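Local coordinates for Sys-1 protein (Caenorhabditis elegans, PDB 3C2G) that acts as a beta-catenin-type transcription coregulator in the Wnt signalling asymmetry pathway, binding the TCF factor POP-1 to activate or repress target genes, at residues Asn324-Leu329 and Gly347-Val352; Gly279-Asp284 and Ser312-Leu317; Asn568-Cys573 and Lys607-Leu612; Ile549-Asn554 and Asp585-Asp590. All blocks are in the same frame, centred on the assembly; numbering follows the deposited sequence.

Contact 1: Asn324-Leu329 and Gly347-Val352; sequences NILPFL and GFLSNV
F348 and L349 meet L326 and L329 across two helices that run close to antiparallel, their N-to-C directions 148° apart. The short axes come no nearer than 11.6 Å, so the gap is bridged by side chains and not by backbone. F348 leads: CG is anti to the backbone N (chi1 174°), and the ring atom CE2 stops 3.6 Å from L329 CD1. The L329 methyl also neighbours CD2 and CZ, the two side chains crossing at about a right angle and the methyl approaching the ring obliquely. L326 CD1 lies instead at the ring edge, near its plane, 4.4 Å from F348 CE2. L349, next in the chain, offers its CD1 to the same methyl, L326 CD1, at 3.9 Å, again with the side chains roughly perpendicular. S350 turns to its own helix: its OG donates to G347 O at 2.6 Å and is also bonded to R403 of helix 388-409. N351 faces another way, its ND2 reaching the backbone of the bound peptide. V352 closes the contact. Its CB covers one face of the F348 ring, 4.0 Å above the plane toward the rim, while CG1 stands 4.3 Å from L326 CD1. L326 CD1 is thus shared by three residues of 347-352, and its side chain also packs on V359 and I362. No hydrogen bond crosses between the segments; the two helices of this armadillo-domain hairpin meet here through buried hydrocarbon alone, while the polar groups of S350 and N351 find partners elsewhere.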
loop_
_atom_site.group_PDB
_atom_site.type_symbol
_atom_site.label_atom_id
_atom_site.label_comp_id
_atom_site.label_asym_id
_atom_site.label_seq_id
_atom_site.Cartn_x
_atom_site.Cartn_y
_atom_site.Cartn_z
ATOM N N ASN A 324 -21.701 -6.122 9.190
ATOM C CA ASN A 324 -21.887 -6.842 7.935
ATOM C C ASN A 324 -20.608 -6.934 7.120
ATOM O O ASN A 324 -20.287 -7.998 6.591
ATOM C CB ASN A 324 -23.015 -6.218 7.121
ATOM C CG ASN A 324 -24.348 -6.250 7.858
ATOM O OD1 ASN A 324 -24.933 -7.317 8.064
ATOM N ND2 ASN A 324 -24.833 -5.074 8.261
ATOM N N ILE A 325 -19.875 -5.827 7.048
ATOM C CA ILE A 325 -18.595 -5.752 6.351
ATOM C C ILE A 325 -17.616 -6.814 6.853
ATOM O O ILE A 325 -17.039 -7.573 6.062
ATOM C CB ILE A 325 -17.968 -4.331 6.503
ATOM C CG1 ILE A 325 -18.729 -3.302 5.662
ATOM C CG2 ILE A 325 -16.496 -4.313 6.139
ATOM C CD1 ILE A 325 -18.457 -1.880 6.090
ATOM N N LEU A 326 -17.439 -6.886 8.164
ATOM C CA LEU A 326 -16.399 -7.741 8.709
ATOM C C LEU A 326 -16.617 -9.220 8.434
ATOM O O LEU A 326 -15.707 -9.875 7.933
ATOM C CB LEU A 326 -16.164 -7.460 10.194
ATOM C CG LEU A 326 -14.824 -7.835 10.829
ATOM C CD1 LEU A 326 -13.648 -7.628 9.910
ATOM C CD2 LEU A 326 -14.629 -6.986 12.062
ATOM N N PRO A 327 -17.816 -9.760 8.732
ATOM C CA PRO A 327 -18.047 -11.163 8.357
ATOM C C PRO A 327 -17.832 -11.443 6.871
ATOM O O PRO A 327 -17.322 -12.513 6.516
ATOM C CB PRO A 327 -19.506 -11.390 8.733
ATOM C CG PRO A 327 -19.760 -10.409 9.809
ATOM C CD PRO A 327 -18.976 -9.196 9.445
ATOM N N PHE A 328 -18.198 -10.495 6.013
ATOM C CA PHE A 328 -17.988 -10.673 4.578
ATOM C C PHE A 328 -16.511 -10.815 4.272
ATOM O O PHE A 328 -16.098 -11.728 3.570
ATOM C CB PHE A 328 -18.600 -9.517 3.771
ATOM C CG PHE A 328 -18.247 -9.549 2.307
ATOM C CD1 PHE A 328 -18.960 -10.361 1.424
ATOM C CD2 PHE A 328 -17.185 -8.782 1.812
ATOM C CE1 PHE A 328 -18.626 -10.408 0.054
ATOM C CE2 PHE A 328 -16.841 -8.827 0.462
ATOM C CZ PHE A 328 -17.566 -9.639 -0.423
ATOM N N LEU A 329 -15.711 -9.905 4.808
ATOM C CA LEU A 329 -14.263 -9.952 4.617
ATOM C C LEU A 329 -13.601 -11.214 5.184
ATOM O O LEU A 329 -12.689 -11.752 4.573
ATOM C CB LEU A 329 -13.603 -8.680 5.159
ATOM C CG LEU A 329 -14.014 -7.406 4.395
ATOM C CD1 LEU A 329 -13.433 -6.177 5.050
ATOM C CD2 LEU A 329 -13.615 -7.461 2.904
ATOM N N GLY A 347 -4.072 -8.240 6.901
ATOM C CA GLY A 347 -3.454 -6.975 7.272
ATOM C C GLY A 347 -4.518 -6.012 7.755
ATOM O O GLY A 347 -4.377 -5.391 8.801
ATOM N N PHE A 348 -5.602 -5.916 6.997
ATOM C CA PHE A 348 -6.767 -5.136 7.375
ATOM C C PHE A 348 -7.394 -5.574 8.717
ATOM O O PHE A 348 -7.777 -4.738 9.537
ATOM C CB PHE A 348 -7.818 -5.208 6.260
ATOM C CG PHE A 348 -9.113 -4.558 6.617
ATOM C CD1 PHE A 348 -9.298 -3.201 6.424
ATOM C CD2 PHE A 348 -10.141 -5.297 7.181
ATOM C CE1 PHE A 348 -10.512 -2.590 6.765
ATOM C CE2 PHE A 348 -11.340 -4.698 7.542
ATOM C CZ PHE A 348 -11.531 -3.348 7.328
ATOM N N LEU A 349 -7.525 -6.881 8.907
ATOM C CA LEU A 349 -8.106 -7.446 10.107
ATOM C C LEU A 349 -7.305 -7.027 11.340
ATOM O O LEU A 349 -7.873 -6.574 12.335
ATOM C CB LEU A 349 -8.139 -8.972 9.976
ATOM C CG LEU A 349 -8.866 -9.775 11.049
ATOM C CD1 LEU A 349 -10.335 -9.321 11.220
ATOM C CD2 LEU A 349 -8.761 -11.278 10.744
ATOM N N SER A 350 -5.983 -7.122 11.245
ATOM C CA SER A 350 -5.099 -6.781 12.365
ATOM C C SER A 350 -5.251 -5.343 12.826
ATOM O O SER A 350 -5.261 -5.096 14.025
ATOM C CB SER A 350 -3.641 -7.074 12.035
ATOM O OG SER A 350 -3.214 -6.265 10.958
ATOM N N ASN A 351 -5.386 -4.406 11.883
ATOM C CA ASN A 351 -5.596 -2.998 12.231
ATOM C C ASN A 351 -7.016 -2.685 12.682
ATOM O O ASN A 351 -7.213 -1.881 13.593
ATOM C CB ASN A 351 -5.234 -2.066 11.076
ATOM C CG ASN A 351 -3.744 -1.985 10.827
ATOM O OD1 ASN A 351 -2.934 -2.176 11.729
ATOM N ND2 ASN A 351 -3.373 -1.696 9.582
ATOM N N VAL A 352 -8.010 -3.300 12.045
ATOM C CA VAL A 352 -9.395 -2.923 12.328
ATOM C C VAL A 352 -9.803 -3.325 13.754
ATOM O O VAL A 352 -10.586 -2.617 14.380
ATOM C CB VAL A 352 -10.404 -3.451 11.272
ATOM C CG1 VAL A 352 -10.794 -4.909 11.529
ATOM C CG2 VAL A 352 -11.647 -2.590 11.232
#

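Contact 2: Gly279-Asp284 and Ser312-Leu317; sequences GFVRSD and SDAKAL
V281 holds the two segments together by dividing its two methyls over the bend at 314-317. Its CG1 is anti to the backbone N (chi1 174°) and rests 3.8 Å from A316 CB and 4.0 Å from L317 CG. The other branch, CG2, anti to the carbonyl carbon, meets A314 CB at 3.9 Å. The forked valine is therefore spread over two alanines and a leucine, each alanine methyl facing a different branch. L317 has CG anti to its carbonyl carbon, which brings CG to V281 CG1; CD2 lies close to the same methyl. R282 adds only the root of its side chain, CG lying 4.0 Å from A316 CB. Beyond that the arginine chain bends at chi3 (-41°), and the guanidinium lies with one face over G279 CA, 3.6 Å from its plane; NH2 donates to the backbone O of Q217. S283, just past the helix, folds OG back on G279 O at 2.6 Å. A hydrogen bond from A316 N to D278 OD1 adds a polar tie beside the methyl packing, and D313 makes a salt bridge with a basic side chain of the bound peptide. D284, with positive phi, is the C-prime residue of a Schellman motif, with D284 N bonded to V281 O and G285 N to F280 O. The arrangement is a Schellman-closed helix end of the armadillo domain, packed on the turn that follows helix 298-311, next to the peptide site.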
loop_
_atom_site.group_PDB
_atom_site.type_symbol
_atom_site.label_atom_id
_atom_site.label_comp_id
_atom_site.label_asym_id
_atom_site.label_seq_id
_atom_site.Cartn_x
_atom_site.Cartn_y
_atom_site.Cartn_z
ATOM N N GLY A 279 -11.251 10.807 6.331
ATOM C CA GLY A 279 -12.285 11.414 5.480
ATOM C C GLY A 279 -12.991 10.381 4.616
ATOM O O GLY A 279 -14.209 10.396 4.472
ATOM N N PHE A 280 -12.208 9.469 4.059
ATOM C CA PHE A 280 -12.708 8.411 3.208
ATOM C C PHE A 280 -13.623 7.461 3.998
ATOM O O PHE A 280 -14.719 7.077 3.540
ATOM C CB PHE A 280 -11.506 7.674 2.603
ATOM C CG PHE A 280 -11.871 6.543 1.685
ATOM C CD1 PHE A 280 -12.486 6.789 0.462
ATOM C CD2 PHE A 280 -11.579 5.229 2.038
ATOM C CE1 PHE A 280 -12.810 5.743 -0.388
ATOM C CE2 PHE A 280 -11.894 4.171 1.189
ATOM C CZ PHE A 280 -12.513 4.431 -0.026
ATOM N N VAL A 281 -13.192 7.108 5.203
ATOM C CA VAL A 281 -13.990 6.238 6.043
ATOM C C VAL A 281 -15.287 6.904 6.505
ATOM O O VAL A 281 -16.312 6.248 6.564
ATOM C CB VAL A 281 -13.177 5.684 7.215
ATOM C CG1 VAL A 281 -14.070 4.873 8.181
ATOM C CG2 VAL A 281 -12.004 4.833 6.688
ATOM N N ARG A 282 -15.265 8.198 6.803
ATOM C CA ARG A 282 -16.496 8.904 7.177
ATOM C C ARG A 282 -17.450 9.073 5.986
ATOM O O ARG A 282 -18.643 9.303 6.161
ATOM C CB ARG A 282 -16.191 10.263 7.853
ATOM C CG ARG A 282 -15.230 10.180 9.081
ATOM C CD ARG A 282 -14.967 11.515 9.837
ATOM N NE ARG A 282 -14.781 12.694 8.977
ATOM C CZ ARG A 282 -13.607 13.230 8.614
ATOM N NH1 ARG A 282 -12.445 12.709 9.007
ATOM N NH2 ARG A 282 -13.595 14.312 7.838
ATOM N N SER A 283 -16.936 8.950 4.767
ATOM C CA SER A 283 -17.782 9.036 3.568
ATOM C C SER A 283 -18.233 7.647 3.097
ATOM O O SER A 283 -18.731 7.493 1.989
ATOM C CB SER A 283 -17.038 9.752 2.455
ATOM O OG SER A 283 -16.325 10.862 2.981
ATOM N N ASP A 284 -18.035 6.644 3.953
ATOM C CA ASP A 284 -18.507 5.273 3.727
ATOM C C ASP A 284 -17.683 4.502 2.695
ATOM O O ASP A 284 -18.161 3.560 2.057
ATOM C CB ASP A 284 -20.009 5.248 3.430
ATOM C CG ASP A 284 -20.842 5.345 4.700
ATOM O OD1 ASP A 284 -20.301 5.029 5.785
ATOM O OD2 ASP A 284 -22.026 5.740 4.623
ATOM N N SER A 312 -6.797 0.848 6.703
ATOM C CA SER A 312 -7.180 -0.011 7.810
ATOM C C SER A 312 -6.827 0.547 9.196
ATOM O O SER A 312 -7.463 0.196 10.182
ATOM C CB SER A 312 -6.566 -1.400 7.632
ATOM O OG SER A 312 -5.155 -1.341 7.675
ATOM N N ASP A 313 -5.822 1.414 9.262
ATOM C CA ASP A 313 -5.429 2.024 10.521
ATOM C C ASP A 313 -6.238 3.278 10.903
ATOM O O ASP A 313 -5.908 3.971 11.862
ATOM C CB ASP A 313 -3.917 2.284 10.550
ATOM C CG ASP A 313 -3.438 3.191 9.407
ATOM O OD1 ASP A 313 -3.774 2.944 8.218
ATOM O OD2 ASP A 313 -2.689 4.153 9.701
ATOM N N ALA A 314 -7.322 3.549 10.189
ATOM C CA ALA A 314 -8.114 4.744 10.446
ATOM C C ALA A 314 -8.889 4.676 11.771
ATOM O O ALA A 314 -9.576 3.691 12.062
ATOM C CB ALA A 314 -9.055 5.000 9.302
ATOM N N LYS A 315 -8.791 5.742 12.564
ATOM C CA LYS A 315 -9.491 5.803 13.843
ATOM C C LYS A 315 -11.006 5.856 13.638
ATOM O O LYS A 315 -11.762 5.344 14.485
ATOM C CB LYS A 315 -8.995 6.985 14.694
ATOM C CG LYS A 315 -7.645 6.729 15.433
ATOM C CD LYS A 315 -6.978 8.062 15.838
ATOM C CE LYS A 315 -6.215 7.947 17.166
ATOM N NZ LYS A 315 -4.894 7.239 17.047
ATOM N N ALA A 316 -11.444 6.443 12.513
ATOM C CA ALA A 316 -12.876 6.472 12.159
ATOM C C ALA A 316 -13.505 5.082 12.015
ATOM O O ALA A 316 -14.720 4.946 12.097
ATOM C CB ALA A 316 -13.113 7.286 10.912
ATOM N N LEU A 317 -12.690 4.045 11.806
ATOM C CA LEU A 317 -13.224 2.678 11.740
ATOM C C LEU A 317 -13.807 2.221 13.094
ATOM O O LEU A 317 -14.536 1.220 13.160
ATOM C CB LEU A 317 -12.196 1.697 11.166
ATOM C CG LEU A 317 -11.980 1.756 9.632
ATOM C CD1 LEU A 317 -10.560 1.382 9.236
ATOM C CD2 LEU A 317 -12.966 0.889 8.875
#

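Contact 3: Asn568-Cys573 and Lys607-Leu612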
loop_
_atom_site.group_PDB
_atom_site.type_symbol
_atom_site.label_atom_id
_atom_site.label_comp_id
_atom_site.label_asym_id
_atom_site.label_seq_id
_atom_site.Cartn_x
_atom_site.Cartn_y
_atom_site.Cartn_z
ATOM N N ASN A 568 13.987 -7.711 34.481
ATOM C CA ASN A 568 13.813 -9.027 33.865
ATOM C C ASN A 568 15.153 -9.742 33.687
ATOM O O ASN A 568 15.291 -10.939 33.953
ATOM C CB ASN A 568 13.059 -8.912 32.533
ATOM C CG ASN A 568 11.551 -8.862 32.719
ATOM O OD1 ASN A 568 11.033 -9.123 33.807
ATOM N ND2 ASN A 568 10.842 -8.543 31.660
ATOM N N VAL A 569 16.138 -8.972 33.250
ATOM C CA VAL A 569 17.472 -9.484 33.030
ATOM C C VAL A 569 18.072 -9.957 34.345
ATOM O O VAL A 569 18.645 -11.038 34.406
ATOM C CB VAL A 569 18.345 -8.440 32.329
ATOM C CG1 VAL A 569 19.811 -8.697 32.575
ATOM C CG2 VAL A 569 18.031 -8.434 30.830
ATOM N N LEU A 570 17.905 -9.169 35.399
ATOM C CA LEU A 570 18.424 -9.541 36.712
ATOM C C LEU A 570 17.780 -10.817 37.229
ATOM O O LEU A 570 18.474 -11.715 37.721
ATOM C CB LEU A 570 18.222 -8.412 37.724
ATOM C CG LEU A 570 19.021 -7.139 37.474
ATOM C CD1 LEU A 570 18.459 -5.974 38.277
ATOM C CD2 LEU A 570 20.487 -7.350 37.771
ATOM N N VAL A 571 16.460 -10.897 37.109
ATOM C CA VAL A 571 15.704 -12.004 37.675
ATOM C C VAL A 571 15.988 -13.304 36.938
ATOM O O VAL A 571 16.180 -14.343 37.579
ATOM C CB VAL A 571 14.196 -11.690 37.706
ATOM C CG1 VAL A 571 13.360 -12.932 38.062
ATOM C CG2 VAL A 571 13.918 -10.557 38.710
ATOM N N VAL A 572 16.025 -13.250 35.604
ATOM C CA VAL A 572 16.260 -14.448 34.813
ATOM C C VAL A 572 17.650 -15.008 35.100
ATOM O O VAL A 572 17.822 -16.223 35.203
ATOM C CB VAL A 572 16.022 -14.241 33.272
ATOM C CG1 VAL A 572 17.213 -13.589 32.579
ATOM C CG2 VAL A 572 15.727 -15.565 32.605
ATOM N N CYS A 573 18.627 -14.112 35.236
ATOM C CA CYS A 573 19.989 -14.512 35.537
ATOM C C CYS A 573 20.057 -15.232 36.878
ATOM O O CYS A 573 20.657 -16.302 36.979
ATOM C CB CYS A 573 20.922 -13.306 35.536
ATOM S SG CYS A 573 21.378 -12.756 33.895
ATOM N N LYS A 607 16.843 -4.997 44.847
ATOM C CA LYS A 607 16.723 -6.302 45.505
ATOM C C LYS A 607 17.233 -7.449 44.628
ATOM O O LYS A 607 17.924 -8.347 45.114
ATOM C CB LYS A 607 15.276 -6.568 45.945
ATOM N N ALA A 608 16.891 -7.413 43.341
ATOM C CA ALA A 608 17.325 -8.442 42.395
ATOM C C ALA A 608 18.839 -8.407 42.211
ATOM O O ALA A 608 19.499 -9.452 42.186
ATOM C CB ALA A 608 16.630 -8.255 41.068
ATOM N N ALA A 609 19.367 -7.189 42.101
ATOM C CA ALA A 609 20.790 -6.949 41.907
ATOM C C ALA A 609 21.671 -7.648 42.940
ATOM O O ALA A 609 22.553 -8.425 42.564
ATOM C CB ALA A 609 21.077 -5.455 41.872
ATOM N N ASN A 610 21.443 -7.399 44.231
ATOM C CA ASN A 610 22.306 -8.025 45.241
ATOM C C ASN A 610 22.042 -9.506 45.470
ATOM O O ASN A 610 22.960 -10.253 45.832
ATOM C CB ASN A 610 22.423 -7.215 46.553
ATOM C CG ASN A 610 21.089 -6.739 47.086
ATOM O OD1 ASN A 610 20.201 -7.540 47.388
ATOM N ND2 ASN A 610 20.948 -5.423 47.233
ATOM N N SER A 611 20.817 -9.948 45.200
ATOM C CA SER A 611 20.532 -11.386 45.157
ATOM C C SER A 611 21.379 -12.060 44.077
ATOM O O SER A 611 21.930 -13.133 44.303
ATOM C CB SER A 611 19.052 -11.654 44.894
ATOM O OG SER A 611 18.232 -10.858 45.723
ATOM N N LEU A 612 21.482 -11.419 42.913
ATOM C CA LEU A 612 22.312 -11.920 41.818
ATOM C C LEU A 612 23.808 -11.786 42.125
ATOM O O LEU A 612 24.598 -12.664 41.771
ATOM C CB LEU A 612 21.960 -11.225 40.494
ATOM C CG LEU A 612 22.731 -11.580 39.212
ATOM C CD1 LEU A 612 22.658 -13.062 38.876
ATOM C CD2 LEU A 612 22.236 -10.758 38.048
#
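L570 fills the space between its own helix and the one carrying A608 and L612. Starting at the root, CB sits 3.7 Å from A608 CB, where the two backbones come nearest. CG, anti to the carbonyl carbon (chi1 -67°), carries the two methyls. One tip, CD1, lies 4.0 Å from A608 CB and 4.1 Å from A609 N, against the backbone of the facing helix. The other tip, CD2, meets L612 CD2 at 3.8 Å, the two leucine side chains crossing at about a right angle. L612 then spreads both its methyls on the next turn, CD1 being 3.8 Å from C573 CB. An alanine in place of L570 would probably open a gap against L612 and A609, since the two methyls that reach them would be gone. V571 CG2 adds a looser touch, 4.3 Å from A608 CB. The axes approach to 8.9 Å at a crossing angle of 33°, consistent with the small A608 where the backbones are nearest. Around this pair, helix 563-579 also packs on helix 515-535 through V571 and V572, both on L530, and helix 591-598 lines the junction with L594 against L570 and L597 against A609.

Contact 4: Ile549-Asn554 and Asp585-Asp590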
loop_
_atom_site.group_PDB
_atom_site.type_symbol
_atom_site.label_atom_id
_atom_site.label_comp_id
_atom_site.label_asym_id
_atom_site.label_seq_id
_atom_site.Cartn_x
_atom_site.Cartn_y
_atom_site.Cartn_z
ATOM N N ILE A 549 22.520 -19.793 25.425
ATOM C CA ILE A 549 22.517 -18.351 25.654
ATOM C C ILE A 549 23.704 -17.942 26.517
ATOM O O ILE A 549 23.973 -18.551 27.546
ATOM C CB ILE A 549 21.156 -17.883 26.248
ATOM C CG1 ILE A 549 20.136 -17.713 25.121
ATOM C CG2 ILE A 549 21.276 -16.586 27.033
ATOM C CD1 ILE A 549 18.715 -17.466 25.606
ATOM N N ASP A 550 24.431 -16.925 26.064
ATOM C CA ASP A 550 25.498 -16.317 26.855
ATOM C C ASP A 550 24.881 -15.391 27.905
ATOM O O ASP A 550 23.731 -14.962 27.762
ATOM C CB ASP A 550 26.447 -15.532 25.944
ATOM C CG ASP A 550 27.831 -15.308 26.571
ATOM O OD1 ASP A 550 28.068 -15.741 27.732
ATOM O OD2 ASP A 550 28.690 -14.696 25.886
ATOM N N CYS A 551 25.646 -15.093 28.952
ATOM C CA CYS A 551 25.214 -14.243 30.064
ATOM C C CYS A 551 24.286 -13.086 29.678
ATOM O O CYS A 551 24.745 -12.100 29.106
ATOM C CB CYS A 551 26.439 -13.657 30.758
ATOM S SG CYS A 551 26.000 -12.816 32.287
ATOM N N PRO A 552 22.985 -13.194 30.004
ATOM C CA PRO A 552 22.034 -12.121 29.682
ATOM C C PRO A 552 22.411 -10.779 30.307
ATOM O O PRO A 552 22.127 -9.739 29.722
ATOM C CB PRO A 552 20.711 -12.630 30.259
ATOM C CG PRO A 552 20.875 -14.112 30.324
ATOM C CD PRO A 552 22.316 -14.325 30.674
ATOM N N LEU A 553 23.071 -10.808 31.465
ATOM C CA LEU A 553 23.513 -9.582 32.129
ATOM C C LEU A 553 24.272 -8.644 31.193
ATOM O O LEU A 553 24.151 -7.422 31.300
ATOM C CB LEU A 553 24.334 -9.886 33.391
ATOM C CG LEU A 553 24.658 -8.705 34.326
ATOM C CD1 LEU A 553 23.414 -7.847 34.659
ATOM C CD2 LEU A 553 25.339 -9.166 35.613
ATOM N N ASN A 554 25.016 -9.223 30.252
ATOM C CA ASN A 554 25.769 -8.451 29.259
ATOM C C ASN A 554 24.887 -7.627 28.298
ATOM O O ASN A 554 25.382 -6.746 27.598
ATOM C CB ASN A 554 26.732 -9.367 28.487
ATOM C CG ASN A 554 27.853 -9.928 29.369
ATOM O OD1 ASN A 554 28.320 -9.274 30.304
ATOM N ND2 ASN A 554 28.288 -11.149 29.067
ATOM N N ASP A 585 30.649 -18.861 37.355
ATOM C CA ASP A 585 32.096 -18.818 37.191
ATOM C C ASP A 585 32.523 -18.725 35.728
ATOM O O ASP A 585 33.600 -18.214 35.407
ATOM C CB ASP A 585 32.716 -20.044 37.845
ATOM C CG ASP A 585 32.312 -20.180 39.297
ATOM O OD1 ASP A 585 33.163 -19.876 40.169
ATOM O OD2 ASP A 585 31.138 -20.560 39.560
ATOM N N ILE A 586 31.672 -19.229 34.845
ATOM C CA ILE A 586 31.967 -19.265 33.421
ATOM C C ILE A 586 31.650 -17.938 32.735
ATOM O O ILE A 586 32.399 -17.511 31.858
ATOM C CB ILE A 586 31.218 -20.413 32.744
ATOM C CG1 ILE A 586 31.602 -21.732 33.418
ATOM C CG2 ILE A 586 31.505 -20.446 31.246
ATOM C CD1 ILE A 586 30.658 -22.883 33.110
ATOM N N TRP A 587 30.555 -17.289 33.142
ATOM C CA TRP A 587 30.164 -16.011 32.552
ATOM C C TRP A 587 31.223 -14.954 32.791
ATOM O O TRP A 587 32.026 -15.064 33.705
ATOM C CB TRP A 587 28.829 -15.510 33.101
ATOM C CG TRP A 587 27.648 -16.277 32.633
ATOM C CD1 TRP A 587 27.601 -17.136 31.590
ATOM C CD2 TRP A 587 26.327 -16.226 33.175
ATOM N NE1 TRP A 587 26.346 -17.642 31.454
ATOM C CE2 TRP A 587 25.537 -17.096 32.412
ATOM C CE3 TRP A 587 25.736 -15.527 34.231
ATOM C CZ2 TRP A 587 24.175 -17.301 32.673
ATOM C CZ3 TRP A 587 24.371 -15.725 34.491
ATOM C CH2 TRP A 587 23.613 -16.604 33.714
ATOM N N THR A 588 31.233 -13.938 31.942
ATOM C CA THR A 588 32.097 -12.802 32.155
ATOM C C THR A 588 31.212 -11.562 32.243
ATOM O O THR A 588 30.571 -11.178 31.260
ATOM C CB THR A 588 33.166 -12.691 31.049
ATOM O OG1 THR A 588 34.053 -13.813 31.144
ATOM C CG2 THR A 588 33.983 -11.402 31.197
ATOM N N ILE A 589 31.170 -10.973 33.436
ATOM C CA ILE A 589 30.315 -9.818 33.714
ATOM C C ILE A 589 31.103 -8.537 33.987
ATOM O O ILE A 589 32.311 -8.572 34.235
ATOM C CB ILE A 589 29.341 -10.082 34.905
ATOM C CG1 ILE A 589 30.105 -10.201 36.231
ATOM C CG2 ILE A 589 28.482 -11.311 34.635
ATOM C CD1 ILE A 589 29.218 -10.143 37.467
ATOM N N ASP A 590 30.394 -7.412 33.902
ATOM C CA ASP A 590 30.879 -6.118 34.361
ATOM C C ASP A 590 30.409 -5.982 35.802
ATOM O O ASP A 590 29.308 -5.496 36.069
ATOM C CB ASP A 590 30.290 -5.004 33.487
ATOM C CG ASP A 590 30.866 -3.625 33.795
ATOM O OD1 ASP A 590 31.312 -3.369 34.934
ATOM O OD2 ASP A 590 30.848 -2.780 32.880
HETATM O O HOH W 1 29.971 -14.556 29.474
HETATM O O HOH W 2 27.614 -7.579 32.670
#
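C551 lies on one face of the W587 indole, and this is the tight half of the contact. Its CB stands 3.6 Å from the centroid of the five-membered ring, 17° off the normal, a CH-pi contact. SG, anti to the backbone N (chi1 -171°), approaches the six-membered ring obliquely in a sulfur-aromatic contact, 3.9 Å from its centroid. P552 CD covers the same face farther out, 4.0 Å from W587 CH2. I589 CG2 extends the apolar patch, 3.7 Å from C551 SG and 3.9 Å from L553 CD2. An alanine at W587 would probably open a gap beside C551 and P552 and leave I576 and L577 of helix 563-579 without their aromatic neighbour. The looser side is polar and partly bridged by water. N554 ND2 donates to T588 O at 3.2 Å, the carbonyl lying almost in the amide plane. One water links D550 OD1 to T588 N, donating to the carboxylate; another donates to N554 OD1 and accepts from D590 N. D550 OD1 also takes C551 N at 2.8 Å, from above the carboxylate plane. The tight side is thus CH-pi, sulfur-aromatic and aliphatic packing, while T588 O is satisfied by an amide, and T588 N and D590 N by waters.

How the contacts relate
From the N terminus, contact 2 closes first, bringing the end of helix 274-282 to the turn after helix 298-311. Contact 1 follows in series and closes the short hairpin of helices 325-335 and 339-352. The two touch: S312 bonds to N351 and packs on F348, joining them beside the bound peptide. Some 44 to 50 Å away between centres, near the C terminus, contacts 4 and 3 cross along the chain: 549-554 pairs with 585-590, while 568-573, lying between these, pairs with 607-612. They meet where C573 SG lies 3.7 Å from P552 CB, tying the loop before helix 563-579, that helix and the final helices together.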